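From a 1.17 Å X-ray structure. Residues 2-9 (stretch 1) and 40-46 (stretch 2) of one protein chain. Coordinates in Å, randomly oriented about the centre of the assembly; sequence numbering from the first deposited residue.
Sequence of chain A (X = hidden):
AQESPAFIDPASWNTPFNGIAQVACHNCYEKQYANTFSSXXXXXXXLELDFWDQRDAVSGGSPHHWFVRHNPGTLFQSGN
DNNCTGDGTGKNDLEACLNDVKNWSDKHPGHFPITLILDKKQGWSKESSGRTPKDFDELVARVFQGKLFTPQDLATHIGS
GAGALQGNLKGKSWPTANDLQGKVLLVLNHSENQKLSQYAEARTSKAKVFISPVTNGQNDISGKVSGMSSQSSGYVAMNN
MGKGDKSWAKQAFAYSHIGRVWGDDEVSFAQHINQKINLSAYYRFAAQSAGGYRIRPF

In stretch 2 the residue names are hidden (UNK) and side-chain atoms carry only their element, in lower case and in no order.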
# COMPACT_ATOMS: atom_id res chain seq x y z
N GLN A 2 -17.12 13.53 -7.79
CA GLN A 2 -16.09 13.57 -6.70
C GLN A 2 -16.76 13.39 -5.33
O GLN A 2 -17.69 14.13 -4.98
CB GLN A 2 -15.39 14.93 -6.76
CG GLN A 2 -14.07 15.07 -6.04
CD GLN A 2 -13.53 16.48 -6.23
OE1 GLN A 2 -13.91 17.39 -5.50
NE2 GLN A 2 -12.64 16.67 -7.21
N GLU A 3 -16.31 12.42 -4.54
CA GLU A 3 -16.96 12.17 -3.24
C GLU A 3 -16.66 13.28 -2.25
O GLU A 3 -15.71 14.03 -2.40
CB GLU A 3 -16.57 10.82 -2.65
CG GLU A 3 -15.14 10.73 -2.15
CD GLU A 3 -14.82 9.50 -1.31
OE1 GLU A 3 -15.73 8.89 -0.68
OE2 GLU A 3 -13.68 9.16 -1.24
N SER A 4 -17.45 13.36 -1.19
CA SER A 4 -17.23 14.39 -0.18
C SER A 4 -17.55 13.97 1.26
O SER A 4 -18.24 14.69 1.98
CB SER A 4 -18.01 15.66 -0.58
OG SER A 4 -19.40 15.38 -0.70
N PRO A 5 -17.02 12.81 1.72
CA PRO A 5 -17.21 12.48 3.13
C PRO A 5 -16.50 13.54 3.98
O PRO A 5 -15.49 14.10 3.58
CB PRO A 5 -16.54 11.10 3.27
CG PRO A 5 -15.53 11.10 2.20
CD PRO A 5 -16.11 11.86 1.06
N ALA A 6 -16.99 13.74 5.18
CA ALA A 6 -16.49 14.81 6.06
C ALA A 6 -15.02 14.68 6.42
O ALA A 6 -14.36 15.68 6.67
CB ALA A 6 -17.32 14.91 7.33
N PHE A 7 -14.50 13.46 6.43
CA PHE A 7 -13.13 13.24 6.86
C PHE A 7 -12.09 13.70 5.86
O PHE A 7 -10.90 13.71 6.19
CB PHE A 7 -12.89 11.78 7.34
CG PHE A 7 -12.84 10.74 6.27
CD1 PHE A 7 -11.69 10.52 5.56
CD2 PHE A 7 -13.95 9.92 6.01
CE1 PHE A 7 -11.61 9.52 4.62
CE2 PHE A 7 -13.87 8.92 5.07
CZ PHE A 7 -12.69 8.71 4.38
N ILE A 8 -12.50 14.03 4.64
CA ILE A 8 -11.54 14.44 3.59
C ILE A 8 -11.55 15.96 3.49
O ILE A 8 -12.56 16.58 3.19
CB ILE A 8 -11.87 13.82 2.22
CG1 ILE A 8 -11.81 12.29 2.33
CG2 ILE A 8 -10.90 14.35 1.16
CD1 ILE A 8 -12.07 11.54 1.06
N ASP A 9 -10.41 16.57 3.74
CA ASP A 9 -10.27 18.02 3.52
C ASP A 9 -10.47 18.28 2.02
O ASP A 9 -9.74 17.73 1.23
CB ASP A 9 -8.90 18.46 4.03
CG ASP A 9 -8.61 19.93 3.88
OD1 ASP A 9 -9.26 20.62 3.07
OD2 ASP A 9 -7.67 20.37 4.55
N UNK A 40 -14.13 -0.25 7.15
CA UNK A 40 -12.95 0.58 7.35
C UNK A 40 -13.04 1.81 6.42
O UNK A 40 -12.60 2.92 6.78
c UNK A 40 -11.59 -1.35 8.12
c UNK A 40 -10.47 0.68 7.23
c UNK A 40 -11.67 -0.22 7.13
N UNK A 41 -13.60 1.62 5.22
CA UNK A 41 -13.75 2.67 4.23
C UNK A 41 -14.80 3.73 4.63
O UNK A 41 -14.92 4.77 3.97
c UNK A 41 -13.22 0.27 1.30
c UNK A 41 -12.83 1.32 2.30
c UNK A 41 -11.82 2.30 1.66
c UNK A 41 -14.04 2.07 2.87
N UNK A 42 -15.51 3.53 5.74
CA UNK A 42 -16.30 4.64 6.30
C UNK A 42 -15.42 5.71 6.94
O UNK A 42 -15.89 6.82 7.19
o UNK A 42 -18.51 3.08 5.60
c UNK A 42 -17.27 4.12 7.36
c UNK A 42 -18.30 3.16 6.82
o UNK A 42 -18.99 2.56 7.64
N UNK A 43 -14.16 5.36 7.21
CA UNK A 43 -13.25 6.23 8.00
C UNK A 43 -11.98 6.66 7.31
O UNK A 43 -11.48 7.73 7.60
c UNK A 43 -12.86 5.56 9.31
o UNK A 43 -13.99 5.24 10.09
N UNK A 44 -11.40 5.79 6.48
CA UNK A 44 -10.09 6.03 5.86
C UNK A 44 -10.10 5.51 4.42
O UNK A 44 -11.03 4.81 4.00
c UNK A 44 -8.91 5.41 6.65
c UNK A 44 -9.03 3.90 6.76
c UNK A 44 -8.79 6.05 8.04
N UNK A 45 -9.03 5.80 3.68
CA UNK A 45 -8.82 5.38 2.30
C UNK A 45 -7.56 4.54 2.12
O UNK A 45 -7.21 4.23 1.00
c UNK A 45 -11.17 6.57 0.31
c UNK A 45 -13.41 6.77 1.36
n UNK A 45 -13.12 5.84 2.26
c UNK A 45 -8.86 6.55 1.32
n UNK A 45 -12.54 7.14 0.43
n UNK A 45 -14.61 7.32 1.40
c UNK A 45 -10.20 7.25 1.25
N UNK A 46 -6.92 4.16 3.22
CA UNK A 46 -5.71 3.31 3.17
C UNK A 46 -5.89 2.18 4.14
O UNK A 46 -6.05 2.40 5.35
c UNK A 46 -4.45 4.15 3.43
o UNK A 46 -4.32 5.14 2.40
c UNK A 46 -3.20 3.27 3.38

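Position 40 carries three carbons, one bonded to CA and bearing the other two. It stays out of reach of stretch 1, but its backbone O accepts from the N of position 43 (2.9 Å) and the N of position 44 (3.1 Å), closing a turn. Three carbons and no other element, forked at the first, make it Val-40.

Position 41 has four carbons, forked at the second, and its CA-to-CB bond points sideways. The side chain makes no close contact with stretch 1; its backbone O lies 4.4 Å from Phe-7 CE2, and its stronger role is to accept from the side chain at position 45. Four carbons alone could be leucine or isoleucine; the fork one atom further out makes it Leu-41.

Position 42 shows two carbons, the second carrying two oxygens, a short carboxylate. Its CA-to-CB bond points away, and what meets stretch 1 is its backbone O, 3.6 Å from Phe-7 CE2. This is Asp-42.

At position 43 one carbon carries one oxygen. The CA-to-CB bond again points away, while the backbone O sits over one face of the Phe-7 ring, 3.5 Å from Phe-7 CD1. The lone hydroxyl makes it Ser-43.

Position 44 repeats the three-carbon fork of position 40, and all three atoms are carbon. Its CA-to-CB bond points away too; its backbone N comes within 3.8 Å of Phe-7 CZ. It is Val-44.

Position 45 is unmistakable: three carbons, a nitrogen, then a carbon holding two more nitrogens. The CA-to-CB bond points toward stretch 1, and the guanidinium ends beside the Glu-3 carboxylate. This is Arg-45.

Position 46 has one carbon carrying an oxygen and a carbon, a branched hydroxyl side chain out of reach of stretch 1: Thr-46.

The contact joins Glu-3 and Phe-7 of stretch 1 to Arg-45 and the backbone of its loop. Arg-45 meets Glu-3 in a two-pronged salt bridge, Arg-45 NH2 to Glu-3 OE1 at 2.8 Å and Arg-45 NE to Glu-3 OE2 at 2.9 Å, both nearly straight, so the carboxylate lies along the guanidinium edge. The remaining nitrogen turns home: Arg-45 NH1 donates to Leu-41 O at 2.7 Å, which ties the guanidinium to its own loop. Phe-7 fills the space beside it, with CZ over one guanidinium face, 3.6 Å from Arg-45 NH1, and the ring packed against the backbone of 42 to 44. The rule for a designer is that a loop can receive an aromatic ring on its backbone while a single arginine, anchored from within, supplies the charged pairing.

Stretch 2, residues 40-46: VLDSVRT
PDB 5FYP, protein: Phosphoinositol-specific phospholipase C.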